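Local atomic coordinates of TRAP dicarboxylate transporter, DctP subunit (Sulfurospirillum deleyianum, PDB entry 4OVS), a protein that binds succinate and probably serves as the periplasmic solute-binding subunit of a TRAP transporter for dicarboxylates. Residues P89-F94 and H231-Y236; E100-D105 and S173-A178; G146-S151 and G206-L211; F168-S173 and P187-F192. All coordinates share one frame; numbering follows the deposited sequence.

Overall arrangement
From the N terminus, residues 89-94 follow strand 86-87 and are met by 231-236, far along the chain; this is contact 1, and the loop it closes encloses the other three. Residues 100-105 come next and meet the start of helix 174-181 in contact 2. Strand 137-152 then pairs through 146-151 with 206-211 in contact 3, whose loop holds the short parallel pair of contact 4. Contact 2 crosses both contacts 3 and 4, and shares Ser173 with the latter. Contacts 1 and 3 reach the same sheet, linked by His231 and Glu208, while the bond between Ser92 and Asp105 joins contacts 1 and 2. Succinate lies beside contacts 1, 3 and 4.

Contact 1: P89-F94 and H231-Y236; sequences PSFSKF and HGYLGY. With SIN (succinic acid), chain C.
Gly235 O accepts a bond from Phe91 N at 3.1 Å, the donor slightly tilted out of the carbonyl plane, and the same oxygen meets the CA of Ser90 at 3.2 Å in a CA-H...O contact. The ring of Phe91 folds back over its partner: with CG beside the backbone N (chi1 -57°), one face receives Gly235 O above its centre, and Gly235 CA makes a CH-pi contact with it, 4.1 Å from the ring centroid. Phe91 CE2 also touches the edge of the Tyr233 ring, whose hydroxyl is held by Asp144.

Next to this lies the succinate site. Tyr236 turns a ring edge to Ser90 N and to one end of the ligand, and its OH donates a 2.6 Å bond to succinate O4. Lys93 reaches the other end, NZ to O1 at 2.9 Å, and is also salt-bridged to Asp72. Leu234 sets CD2 against Ser90 CB and CD1 against succinate C2. Lys40, Asn213 and Arg169 complete the polar grip on the ligand.

Ser90 and Tyr236 form a single backbone bridge just past strand 86-87, which runs antiparallel to strand 233-241; that strand pairs in turn with strand 137-152.

Contact 2: E100-D105 and S173-A178; sequences EMQLFD and SHVLEA
Gln102 starts with CG beside its own backbone N (chi1 -72°) and runs extended from there, a shape that carries OE1 to the N terminus of helix 174-181. Ser173, the N-cap residue, has OG opposite its backbone N (chi1 168°), which aims the hydroxyl at Asp105. Two polar bonds follow at this helix start. Val175 N donates to Gln102 OE1 at 2.9 Å, tilted out of the amide plane, while the capping bond from the same N-H to Ser173 OG is weak. The side-chain amide therefore supplements the cap from outside the helix, and NE2 is steadied by Pro99 O.

Ser173 OG donates to Asp105 OD2 at 3.0 Å, on the anti lone pair of that oxygen. OD2 also binds Ser92 OG, and the carboxylate probably gains stability from the helix end close by.

The apolar part of the contact is Val175, whose side chain slides past Gln102 in the opposite direction: CG2 lies 3.6 Å from Gln102 CB, and CG1 rests 3.6 Å from the backbone O of Asp105.

Contact 3: G146-S151 and G206-L211; sequences GFKHLS and GAENPL
The axes of strands 149-151 and 206-209 come within 4.8 Å, antiparallel at 161°, with His149-Asn209 and Ser151-Ala207 as hydrogen-bonded pairs and Leu150-Glu208 as the non-hydrogen-bonded pair between them. The bond from His149 N to Asn209 O is the shortest, 2.7 Å, although the donor stands well above the carbonyl plane.

Glu208 points to the face it shares with Leu150. Its CG sits between the backbone N and the carbonyl carbon (chi1 50°), and the extended chain brings the carboxylate to Lys148, whose NZ forms a salt bridge with Glu208 OE2 at 3.0 Å, from above the carboxylate plane. OE1 is taken by His231 and Gln179, so both oxygens of this buried acid have partners. On the opposite face His149 and Leu211 cross, CD2 to CD2 at 3.4 Å. One water links Phe147 O (2.8 Å) to Leu211 N; a second sits 2.9 Å from Ser151 OG (also hydrogen-bonded to Gln223), His149 O and Asn209 OD1, three acceptors for its two protons.

Pro210 ends the ladder as the N-cap of helix 211-216, which carries succinate-binding Asn213: a strand leading into a binding-site helix, within the type 2 periplasmic-binding-protein fold.

Contact 4: F168-S173 and P187-F192; sequences FRIMSS and PQVLPF
Arg169 grips Leu190 O side-on with two nitrogens: NE and NH2 each stand 3.0 Å from it, and the oxygen lies in the guanidinium plane. With both of these donors on one carbonyl, the group is held against rotation and NH1 is directed to succinate, to whose O2 it is hydrogen-bonded. NH1 also sits 4.0 Å from Phe192 CD1, at the ring edge, with the two planes turned 47° apart. The bend that brings the side chain back across Leu190 comes at chi2 (-96°), and CG packs on Leu190 CB. Over one face of the guanidinium lies Met171 N.

Behind this shell the backbones pair as parallel strands. Gln188 N donates to Phe168 O at 2.8 Å and Ile170 N to Gln188 O at 2.9 Å; the last rung, Leu190 N to Ile170 O, is weak. On the face away from Arg169, Ile170 lies alongside Pro187, CD1 to CB 3.8 Å, and crosses Val189. Phe180 of helix 174-181 stacks on Phe168 and covers Ile170 and Pro187.

Strand 167-170, helix 174-181 and strand 186-189 make a beta-alpha-beta unit, and Arg169 on its first strand is probably the carboxylate-binding arginine familiar from TRAP solute-binding proteins.

Contact 1: P89-F94 and H231-Y236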
loop_
_atom_site.group_PDB
_atom_site.type_symbol
_atom_site.label_atom_id
_atom_site.label_comp_id
_atom_site.label_asym_id
_atom_site.label_seq_id
_atom_site.Cartn_x
_atom_site.Cartn_y
_atom_site.Cartn_z
ATOM N N PRO A 89 -2.750 6.434 3.081
ATOM C CA PRO A 89 -3.480 5.191 2.795
ATOM C C PRO A 89 -3.048 4.542 1.517
ATOM O O PRO A 89 -2.660 5.245 0.605
ATOM C CB PRO A 89 -4.931 5.662 2.676
ATOM C CG PRO A 89 -4.958 6.932 3.415
ATOM C CD PRO A 89 -3.659 7.579 3.175
ATOM N N SER A 90 -3.088 3.212 1.430
ATOM C CA SER A 90 -2.784 2.557 0.156
ATOM C C SER A 90 -3.922 2.844 -0.850
ATOM O O SER A 90 -5.025 3.208 -0.462
ATOM C CB SER A 90 -2.614 1.067 0.321
ATOM O OG SER A 90 -3.860 0.471 0.579
ATOM N N PHE A 91 -3.637 2.674 -2.139
ATOM C CA PHE A 91 -4.602 2.983 -3.189
ATOM C C PHE A 91 -5.941 2.282 -2.950
ATOM O O PHE A 91 -7.018 2.838 -3.162
ATOM C CB PHE A 91 -4.015 2.599 -4.571
ATOM C CG PHE A 91 -2.685 3.287 -4.905
ATOM C CD1 PHE A 91 -2.412 4.553 -4.439
ATOM C CD2 PHE A 91 -1.713 2.631 -5.631
ATOM C CE1 PHE A 91 -1.208 5.153 -4.695
ATOM C CE2 PHE A 91 -0.496 3.217 -5.883
ATOM C CZ PHE A 91 -0.250 4.482 -5.442
ATOM N N SER A 92 -5.879 1.033 -2.560
ATOM C CA SER A 92 -7.109 0.240 -2.321
ATOM C C SER A 92 -8.045 0.906 -1.320
ATOM O O SER A 92 -9.258 0.737 -1.385
ATOM C CB SER A 92 -6.778 -1.151 -1.746
ATOM O OG SER A 92 -6.069 -1.978 -2.663
ATOM N N LYS A 93 -7.468 1.638 -0.378
ATOM C CA LYS A 93 -8.202 2.231 0.704
ATOM C C LYS A 93 -9.085 3.390 0.201
ATOM O O LYS A 93 -10.020 3.776 0.868
ATOM C CB LYS A 93 -7.239 2.717 1.785
ATOM C CG LYS A 93 -6.278 1.668 2.321
ATOM C CD LYS A 93 -6.925 0.656 3.247
ATOM C CE LYS A 93 -6.137 -0.663 3.295
ATOM N NZ LYS A 93 -4.843 -0.592 3.998
ATOM N N PHE A 94 -8.793 3.906 -0.989
ATOM C CA PHE A 94 -9.571 4.988 -1.600
ATOM C C PHE A 94 -10.700 4.509 -2.512
ATOM O O PHE A 94 -11.507 5.307 -3.005
ATOM C CB PHE A 94 -8.654 5.873 -2.463
ATOM C CG PHE A 94 -7.652 6.699 -1.671
ATOM C CD1 PHE A 94 -7.986 7.962 -1.197
ATOM C CD2 PHE A 94 -6.377 6.217 -1.421
ATOM C CE1 PHE A 94 -7.088 8.723 -0.498
ATOM C CE2 PHE A 94 -5.455 6.984 -0.706
ATOM C CZ PHE A 94 -5.806 8.223 -0.246
ATOM N N HIS A 231 2.644 -10.016 -8.444
ATOM C CA HIS A 231 1.499 -10.112 -9.327
ATOM C C HIS A 231 0.672 -8.830 -9.332
ATOM O O HIS A 231 -0.138 -8.634 -10.218
ATOM C CB HIS A 231 0.668 -11.307 -8.903
ATOM C CG HIS A 231 0.128 -11.159 -7.531
ATOM N ND1 HIS A 231 0.825 -11.550 -6.409
ATOM C CD2 HIS A 231 -1.004 -10.570 -7.090
ATOM C CE1 HIS A 231 0.115 -11.256 -5.334
ATOM N NE2 HIS A 231 -0.993 -10.653 -5.723
ATOM N N GLY A 232 0.870 -7.955 -8.348
ATOM C CA GLY A 232 0.208 -6.650 -8.331
ATOM C C GLY A 232 1.039 -5.648 -7.533
ATOM O O GLY A 232 2.045 -6.037 -6.915
ATOM N N TYR A 233 0.635 -4.377 -7.513
ATOM C CA TYR A 233 1.468 -3.326 -6.895
ATOM C C TYR A 233 0.727 -2.674 -5.723
ATOM O O TYR A 233 -0.476 -2.579 -5.744
ATOM C CB TYR A 233 1.909 -2.252 -7.944
ATOM C CG TYR A 233 2.656 -1.137 -7.265
ATOM C CD1 TYR A 233 4.002 -1.274 -6.939
ATOM C CD2 TYR A 233 2.004 0.016 -6.867
ATOM C CE1 TYR A 233 4.696 -0.265 -6.229
ATOM C CE2 TYR A 233 2.700 1.049 -6.197
ATOM C CZ TYR A 233 4.045 0.882 -5.877
ATOM O OH TYR A 233 4.712 1.865 -5.155
ATOM N N LEU A 234 1.466 -2.223 -4.714
ATOM C CA LEU A 234 0.901 -1.542 -3.568
ATOM C C LEU A 234 1.720 -0.273 -3.318
ATOM O O LEU A 234 2.957 -0.316 -3.176
ATOM C CB LEU A 234 0.912 -2.449 -2.342
ATOM C CG LEU A 234 -0.020 -2.106 -1.161
ATOM C CD1 LEU A 234 -0.159 -3.334 -0.233
ATOM C CD2 LEU A 234 0.518 -0.949 -0.335
ATOM N N GLY A 235 1.008 0.852 -3.320
ATOM C CA GLY A 235 1.572 2.170 -3.058
ATOM C C GLY A 235 0.563 3.059 -2.334
ATOM O O GLY A 235 -0.578 2.663 -2.157
ATOM N N TYR A 236 0.984 4.276 -1.992
ATOM C CA TYR A 236 0.220 5.165 -1.132
ATOM C C TYR A 236 0.041 6.576 -1.749
ATOM O O TYR A 236 0.857 7.029 -2.537
ATOM C CB TYR A 236 0.980 5.323 0.175
ATOM C CG TYR A 236 1.519 4.042 0.791
ATOM C CD1 TYR A 236 0.665 3.177 1.457
ATOM C CD2 TYR A 236 2.879 3.709 0.737
ATOM C CE1 TYR A 236 1.111 2.001 2.045
ATOM C CE2 TYR A 236 3.349 2.519 1.350
ATOM C CZ TYR A 236 2.451 1.691 2.010
ATOM O OH TYR A 236 2.822 0.508 2.587
HETATM C C1 SIN C . -2.472 -3.440 3.572
HETATM O O1 SIN C . -3.620 -3.170 4.025
HETATM O O2 SIN C . -2.115 -4.581 3.208
HETATM C C2 SIN C . -1.498 -2.301 3.370
HETATM C C3 SIN C . -1.077 -1.661 4.685
HETATM C C4 SIN C . -0.167 -0.527 4.278
HETATM O O3 SIN C . -0.506 0.679 4.434
HETATM O O4 SIN C . 0.930 -0.826 3.752
#

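Contact 2: E100-D105 and S173-A178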
loop_
_atom_site.group_PDB
_atom_site.type_symbol
_atom_site.label_atom_id
_atom_site.label_comp_id
_atom_site.label_asym_id
_atom_site.label_seq_id
_atom_site.Cartn_x
_atom_site.Cartn_y
_atom_site.Cartn_z
ATOM N N GLU A 100 -12.077 4.706 -9.437
ATOM C CA GLU A 100 -11.038 4.635 -10.464
ATOM C C GLU A 100 -9.655 4.319 -9.888
ATOM O O GLU A 100 -8.769 3.859 -10.607
ATOM C CB GLU A 100 -10.975 5.941 -11.292
ATOM C CG GLU A 100 -12.225 6.237 -12.099
ATOM C CD GLU A 100 -13.267 7.006 -11.306
ATOM O OE1 GLU A 100 -14.083 7.748 -11.905
ATOM O OE2 GLU A 100 -13.274 6.862 -10.070
HETATM N N MSE A 101 -9.460 4.585 -8.604
HETATM C CA MSE A 101 -8.170 4.289 -7.995
HETATM C C MSE A 101 -7.893 2.786 -8.085
HETATM O O MSE A 101 -6.758 2.344 -7.904
HETATM C CB MSE A 101 -8.136 4.740 -6.549
HETATM C CG MSE A 101 -6.741 4.734 -5.941
HETATM SE SE MSE A 101 -5.623 6.214 -6.536
HETATM C CE MSE A 101 -6.638 7.611 -5.670
ATOM N N GLN A 102 -8.919 1.989 -8.379
ATOM C CA GLN A 102 -8.702 0.549 -8.557
ATOM C C GLN A 102 -7.795 0.246 -9.736
ATOM O O GLN A 102 -7.293 -0.875 -9.876
ATOM C CB GLN A 102 -10.021 -0.194 -8.716
ATOM C CG GLN A 102 -10.785 -0.269 -7.460
ATOM C CD GLN A 102 -12.090 -0.985 -7.648
ATOM O OE1 GLN A 102 -12.258 -2.124 -7.201
ATOM N NE2 GLN A 102 -13.036 -0.323 -8.313
ATOM N N LEU A 103 -7.593 1.226 -10.604
ATOM C CA LEU A 103 -6.639 1.080 -11.692
ATOM C C LEU A 103 -5.273 0.529 -11.208
ATOM O O LEU A 103 -4.735 -0.380 -11.789
ATOM C CB LEU A 103 -6.438 2.427 -12.371
ATOM C CG LEU A 103 -5.330 2.590 -13.400
ATOM C CD1 LEU A 103 -5.608 1.833 -14.686
ATOM C CD2 LEU A 103 -5.231 4.062 -13.660
ATOM N N PHE A 104 -4.749 1.083 -10.136
ATOM C CA PHE A 104 -3.420 0.744 -9.647
ATOM C C PHE A 104 -3.361 -0.636 -8.909
ATOM O O PHE A 104 -2.286 -1.150 -8.619
ATOM C CB PHE A 104 -2.952 1.834 -8.689
ATOM C CG PHE A 104 -2.857 3.211 -9.295
ATOM C CD1 PHE A 104 -2.724 3.394 -10.661
ATOM C CD2 PHE A 104 -2.867 4.337 -8.477
ATOM C CE1 PHE A 104 -2.607 4.662 -11.211
ATOM C CE2 PHE A 104 -2.757 5.629 -9.031
ATOM C CZ PHE A 104 -2.618 5.782 -10.385
ATOM N N ASP A 105 -4.518 -1.221 -8.622
ATOM C CA ASP A 105 -4.621 -2.567 -8.050
ATOM C C ASP A 105 -4.688 -3.676 -9.094
ATOM O O ASP A 105 -4.569 -4.842 -8.760
ATOM C CB ASP A 105 -5.908 -2.705 -7.240
ATOM C CG ASP A 105 -5.786 -2.180 -5.860
ATOM O OD1 ASP A 105 -4.653 -1.842 -5.439
ATOM O OD2 ASP A 105 -6.841 -2.107 -5.195
ATOM N N SER A 173 -11.237 -3.833 -1.861
ATOM C CA SER A 173 -11.184 -3.417 -3.237
ATOM C C SER A 173 -11.840 -4.447 -4.116
ATOM O O SER A 173 -11.475 -5.619 -4.068
ATOM C CB SER A 173 -9.727 -3.293 -3.665
ATOM O OG SER A 173 -9.642 -3.167 -5.079
ATOM N N HIS A 174 -12.788 -4.022 -4.944
ATOM C CA HIS A 174 -13.478 -4.960 -5.826
ATOM C C HIS A 174 -12.517 -5.602 -6.810
ATOM O O HIS A 174 -12.701 -6.747 -7.193
ATOM C CB HIS A 174 -14.650 -4.300 -6.552
ATOM C CG HIS A 174 -15.696 -3.778 -5.621
ATOM N ND1 HIS A 174 -16.227 -2.512 -5.730
ATOM C CD2 HIS A 174 -16.306 -4.354 -4.557
ATOM C CE1 HIS A 174 -17.126 -2.330 -4.779
ATOM N NE2 HIS A 174 -17.189 -3.430 -4.052
ATOM N N VAL A 175 -11.444 -4.912 -7.169
ATOM C CA VAL A 175 -10.501 -5.510 -8.111
ATOM C C VAL A 175 -9.785 -6.708 -7.484
ATOM O O VAL A 175 -9.650 -7.770 -8.102
ATOM C CB VAL A 175 -9.475 -4.497 -8.618
ATOM C CG1 VAL A 175 -8.170 -5.208 -9.002
ATOM C CG2 VAL A 175 -10.067 -3.671 -9.788
ATOM N N LEU A 176 -9.321 -6.541 -6.250
ATOM C CA LEU A 176 -8.685 -7.658 -5.533
ATOM C C LEU A 176 -9.619 -8.822 -5.270
ATOM O O LEU A 176 -9.172 -9.964 -5.274
ATOM C CB LEU A 176 -8.119 -7.194 -4.217
ATOM C CG LEU A 176 -7.119 -6.056 -4.331
ATOM C CD1 LEU A 176 -6.689 -5.665 -2.946
ATOM C CD2 LEU A 176 -5.910 -6.395 -5.205
ATOM N N GLU A 177 -10.903 -8.581 -5.017
ATOM C CA GLU A 177 -11.761 -9.734 -4.758
ATOM C C GLU A 177 -12.033 -10.467 -6.062
ATOM O O GLU A 177 -12.127 -11.687 -6.089
ATOM C CB GLU A 177 -13.042 -9.414 -3.948
ATOM C CG GLU A 177 -13.910 -8.301 -4.401
ATOM C CD GLU A 177 -15.057 -8.040 -3.419
ATOM O OE1 GLU A 177 -15.080 -6.962 -2.779
ATOM O OE2 GLU A 177 -15.937 -8.924 -3.288
ATOM N N ALA A 178 -12.130 -9.720 -7.146
ATOM C CA ALA A 178 -12.231 -10.312 -8.470
ATOM C C ALA A 178 -10.965 -11.121 -8.805
ATOM O O ALA A 178 -11.034 -12.203 -9.377
ATOM C CB ALA A 178 -12.458 -9.214 -9.496
#

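Contact 3: G146-S151 and G206-L211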
loop_
_atom_site.group_PDB
_atom_site.type_symbol
_atom_site.label_atom_id
_atom_site.label_comp_id
_atom_site.label_asym_id
_atom_site.label_seq_id
_atom_site.Cartn_x
_atom_site.Cartn_y
_atom_site.Cartn_z
ATOM N N GLY A 146 5.810 -1.535 -2.676
ATOM C CA GLY A 146 6.447 -2.436 -3.582
ATOM C C GLY A 146 5.441 -3.367 -4.220
ATOM O O GLY A 146 4.247 -3.302 -3.953
ATOM N N PHE A 147 5.946 -4.250 -5.070
ATOM C CA PHE A 147 5.128 -5.283 -5.651
ATOM C C PHE A 147 4.779 -6.345 -4.605
ATOM O O PHE A 147 5.510 -6.553 -3.646
ATOM C CB PHE A 147 5.846 -5.904 -6.847
ATOM C CG PHE A 147 5.873 -5.016 -8.046
ATOM C CD1 PHE A 147 4.826 -5.025 -8.963
ATOM C CD2 PHE A 147 6.916 -4.153 -8.241
ATOM C CE1 PHE A 147 4.845 -4.209 -10.044
ATOM C CE2 PHE A 147 6.931 -3.333 -9.324
ATOM C CZ PHE A 147 5.893 -3.367 -10.235
ATOM N N LYS A 148 3.653 -7.009 -4.829
ATOM C CA LYS A 148 3.012 -7.858 -3.840
ATOM C C LYS A 148 3.339 -9.331 -4.107
ATOM O O LYS A 148 3.546 -9.724 -5.262
ATOM C CB LYS A 148 1.498 -7.668 -3.892
ATOM C CG LYS A 148 0.996 -6.311 -3.437
ATOM C CD LYS A 148 -0.534 -6.288 -3.376
ATOM C CE LYS A 148 -1.124 -6.579 -4.751
ATOM N NZ LYS A 148 -2.567 -6.253 -4.837
ATOM N N HIS A 149 3.325 -10.147 -3.044
ATOM C CA HIS A 149 3.684 -11.574 -3.144
ATOM C C HIS A 149 2.708 -12.437 -2.386
ATOM O O HIS A 149 2.248 -12.054 -1.320
ATOM C CB HIS A 149 5.064 -11.793 -2.551
ATOM C CG HIS A 149 6.090 -10.898 -3.131
ATOM N ND1 HIS A 149 6.529 -11.031 -4.427
ATOM C CD2 HIS A 149 6.721 -9.813 -2.624
ATOM C CE1 HIS A 149 7.391 -10.068 -4.695
ATOM N NE2 HIS A 149 7.536 -9.324 -3.615
ATOM N N LEU A 150 2.391 -13.597 -2.944
ATOM C CA LEU A 150 1.447 -14.485 -2.342
ATOM C C LEU A 150 2.115 -15.403 -1.304
ATOM O O LEU A 150 3.189 -15.969 -1.556
ATOM C CB LEU A 150 0.824 -15.366 -3.430
ATOM C CG LEU A 150 -0.137 -14.788 -4.445
ATOM C CD1 LEU A 150 -0.494 -15.851 -5.466
ATOM C CD2 LEU A 150 -1.375 -14.280 -3.760
ATOM N N SER A 151 1.465 -15.583 -0.161
ATOM C CA SER A 151 1.927 -16.543 0.834
ATOM C C SER A 151 0.760 -17.346 1.323
ATOM O O SER A 151 -0.390 -16.950 1.154
ATOM C CB SER A 151 2.545 -15.815 2.030
ATOM O OG SER A 151 1.586 -14.981 2.643
ATOM N N GLY A 206 -4.033 -17.573 3.475
ATOM C CA GLY A 206 -2.947 -16.755 2.965
ATOM C C GLY A 206 -3.262 -15.272 2.782
ATOM O O GLY A 206 -4.295 -14.784 3.213
ATOM N N ALA A 207 -2.325 -14.562 2.160
ATOM C CA ALA A 207 -2.444 -13.141 1.927
ATOM C C ALA A 207 -1.529 -12.721 0.771
ATOM O O ALA A 207 -0.775 -13.536 0.233
ATOM C CB ALA A 207 -2.094 -12.368 3.212
ATOM N N GLU A 208 -1.591 -11.447 0.393
ATOM C CA GLU A 208 -0.668 -10.867 -0.578
ATOM C C GLU A 208 -0.073 -9.614 0.050
ATOM O O GLU A 208 -0.803 -8.791 0.589
ATOM C CB GLU A 208 -1.403 -10.525 -1.856
ATOM C CG GLU A 208 -2.684 -9.710 -1.649
ATOM C CD GLU A 208 -3.207 -9.012 -2.958
ATOM O OE1 GLU A 208 -2.876 -9.446 -4.079
ATOM O OE2 GLU A 208 -3.938 -8.018 -2.849
ATOM N N ASN A 209 1.249 -9.501 0.026
ATOM C CA ASN A 209 1.936 -8.378 0.646
ATOM C C ASN A 209 3.213 -8.016 -0.073
ATOM O O ASN A 209 3.851 -8.865 -0.682
ATOM C CB ASN A 209 2.332 -8.683 2.078
ATOM C CG ASN A 209 1.142 -8.949 2.967
ATOM O OD1 ASN A 209 0.744 -10.091 3.138
ATOM N ND2 ASN A 209 0.535 -7.909 3.468
ATOM N N PRO A 210 3.601 -6.741 0.022
ATOM C CA PRO A 210 4.951 -6.385 -0.338
ATOM C C PRO A 210 5.891 -6.923 0.749
ATOM O O PRO A 210 5.421 -7.190 1.835
ATOM C CB PRO A 210 4.907 -4.867 -0.371
ATOM C CG PRO A 210 3.807 -4.505 0.514
ATOM C CD PRO A 210 2.816 -5.579 0.463
ATOM N N LEU A 211 7.162 -7.135 0.437
ATOM C CA LEU A 211 8.109 -7.769 1.377
ATOM C C LEU A 211 8.266 -6.939 2.631
ATOM O O LEU A 211 8.515 -7.472 3.723
ATOM C CB LEU A 211 9.483 -8.007 0.718
ATOM C CG LEU A 211 9.491 -9.033 -0.403
ATOM C CD1 LEU A 211 10.932 -9.340 -0.844
ATOM C CD2 LEU A 211 8.785 -10.317 0.039
HETATM O O HOH W 1 7.951 -6.338 -2.369
HETATM O O HOH W 2 1.858 -12.278 1.594
#

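Contact 4: F168-S173 and P187-F192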
loop_
_atom_site.group_PDB
_atom_site.type_symbol
_atom_site.label_atom_id
_atom_site.label_comp_id
_atom_site.label_asym_id
_atom_site.label_seq_id
_atom_site.Cartn_x
_atom_site.Cartn_y
_atom_site.Cartn_z
ATOM N N PHE A 168 -8.173 -16.012 1.403
ATOM C CA PHE A 168 -7.141 -14.991 1.434
ATOM C C PHE A 168 -7.676 -13.717 2.036
ATOM O O PHE A 168 -8.775 -13.280 1.697
ATOM C CB PHE A 168 -6.639 -14.701 0.017
ATOM C CG PHE A 168 -5.673 -15.729 -0.522
ATOM C CD1 PHE A 168 -4.302 -15.574 -0.336
ATOM C CD2 PHE A 168 -6.120 -16.811 -1.248
ATOM C CE1 PHE A 168 -3.411 -16.485 -0.828
ATOM C CE2 PHE A 168 -5.222 -17.743 -1.748
ATOM C CZ PHE A 168 -3.862 -17.572 -1.536
ATOM N N ARG A 169 -6.920 -13.110 2.945
ATOM C CA ARG A 169 -7.191 -11.724 3.316
ATOM C C ARG A 169 -6.931 -10.797 2.118
ATOM O O ARG A 169 -5.962 -10.986 1.388
ATOM C CB ARG A 169 -6.286 -11.301 4.478
ATOM C CG ARG A 169 -6.589 -9.913 5.048
ATOM C CD ARG A 169 -5.670 -8.888 4.433
ATOM N NE ARG A 169 -6.017 -7.513 4.769
ATOM C CZ ARG A 169 -5.195 -6.482 4.578
ATOM N NH1 ARG A 169 -3.976 -6.706 4.092
ATOM N NH2 ARG A 169 -5.586 -5.228 4.872
ATOM N N ILE A 170 -7.792 -9.804 1.924
ATOM C CA ILE A 170 -7.524 -8.703 0.989
ATOM C C ILE A 170 -7.841 -7.361 1.627
ATOM O O ILE A 170 -8.601 -7.280 2.591
ATOM C CB ILE A 170 -8.396 -8.772 -0.254
ATOM C CG1 ILE A 170 -9.870 -8.875 0.139
ATOM C CG2 ILE A 170 -7.997 -9.951 -1.099
ATOM C CD1 ILE A 170 -10.821 -8.698 -1.060
HETATM N N MSE A 171 -7.273 -6.310 1.072
HETATM C CA MSE A 171 -7.750 -4.961 1.331
HETATM C C MSE A 171 -9.088 -4.764 0.610
HETATM O O MSE A 171 -9.462 -5.576 -0.263
HETATM C CB MSE A 171 -6.738 -3.960 0.820
HETATM C CG MSE A 171 -5.345 -4.044 1.472
HETATM SE SE MSE A 171 -4.030 -2.895 0.472
HETATM C CE MSE A 171 -3.898 -3.934 -1.179
ATOM N N SER A 172 -9.792 -3.683 0.953
ATOM C CA SER A 172 -11.176 -3.519 0.515
ATOM C C SER A 172 -11.256 -2.955 -0.875
ATOM O O SER A 172 -11.368 -1.754 -1.050
ATOM C CB SER A 172 -11.945 -2.576 1.428
ATOM O OG SER A 172 -13.322 -2.572 1.053
ATOM N N SER A 173 -11.237 -3.833 -1.861
ATOM C CA SER A 173 -11.184 -3.417 -3.237
ATOM C C SER A 173 -11.840 -4.447 -4.116
ATOM O O SER A 173 -11.475 -5.619 -4.068
ATOM C CB SER A 173 -9.727 -3.293 -3.665
ATOM O OG SER A 173 -9.642 -3.167 -5.079
ATOM N N PRO A 187 -11.805 -14.643 -1.235
ATOM C CA PRO A 187 -11.187 -13.478 -0.593
ATOM C C PRO A 187 -12.051 -12.940 0.545
ATOM O O PRO A 187 -13.255 -13.101 0.544
ATOM C CB PRO A 187 -11.064 -12.458 -1.734
ATOM C CG PRO A 187 -11.751 -13.121 -2.960
ATOM C CD PRO A 187 -12.553 -14.260 -2.432
ATOM N N GLN A 188 -11.418 -12.294 1.504
ATOM C CA GLN A 188 -12.095 -11.789 2.666
ATOM C C GLN A 188 -11.416 -10.486 3.119
ATOM O O GLN A 188 -10.213 -10.467 3.383
ATOM C CB GLN A 188 -11.982 -12.833 3.764
ATOM C CG GLN A 188 -12.892 -12.619 4.911
ATOM C CD GLN A 188 -12.677 -13.649 5.999
ATOM O OE1 GLN A 188 -12.286 -14.793 5.734
ATOM N NE2 GLN A 188 -12.952 -13.250 7.238
ATOM N N VAL A 189 -12.190 -9.412 3.242
ATOM C CA VAL A 189 -11.628 -8.137 3.657
ATOM C C VAL A 189 -11.407 -8.084 5.166
ATOM O O VAL A 189 -12.328 -8.367 5.938
ATOM C CB VAL A 189 -12.546 -6.970 3.266
ATOM C CG1 VAL A 189 -11.887 -5.671 3.587
ATOM C CG2 VAL A 189 -12.865 -7.034 1.812
ATOM N N LEU A 190 -10.187 -7.744 5.579
ATOM C CA LEU A 190 -9.876 -7.491 6.989
ATOM C C LEU A 190 -8.967 -6.267 7.100
ATOM O O LEU A 190 -8.200 -5.986 6.198
ATOM C CB LEU A 190 -9.167 -8.714 7.637
ATOM C CG LEU A 190 -9.970 -10.004 7.813
ATOM C CD1 LEU A 190 -9.086 -11.160 8.284
ATOM C CD2 LEU A 190 -11.075 -9.802 8.809
ATOM N N PRO A 191 -9.071 -5.519 8.197
ATOM C CA PRO A 191 -8.199 -4.358 8.361
ATOM C C PRO A 191 -6.749 -4.844 8.549
ATOM O O PRO A 191 -6.519 -5.949 9.105
ATOM C CB PRO A 191 -8.690 -3.723 9.656
ATOM C CG PRO A 191 -9.942 -4.457 10.054
ATOM C CD PRO A 191 -9.910 -5.771 9.384
ATOM N N PHE A 192 -5.788 -4.045 8.120
ATOM C CA PHE A 192 -4.380 -4.419 8.249
ATOM C C PHE A 192 -4.036 -4.910 9.692
ATOM O O PHE A 192 -3.290 -5.872 9.870
ATOM C CB PHE A 192 -3.470 -3.259 7.789
ATOM C CG PHE A 192 -2.020 -3.638 7.568
ATOM C CD1 PHE A 192 -1.652 -4.562 6.584
ATOM C CD2 PHE A 192 -1.012 -3.020 8.300
ATOM C CE1 PHE A 192 -0.272 -4.930 6.376
ATOM C CE2 PHE A 192 0.316 -3.389 8.120
ATOM C CZ PHE A 192 0.695 -4.324 7.121
#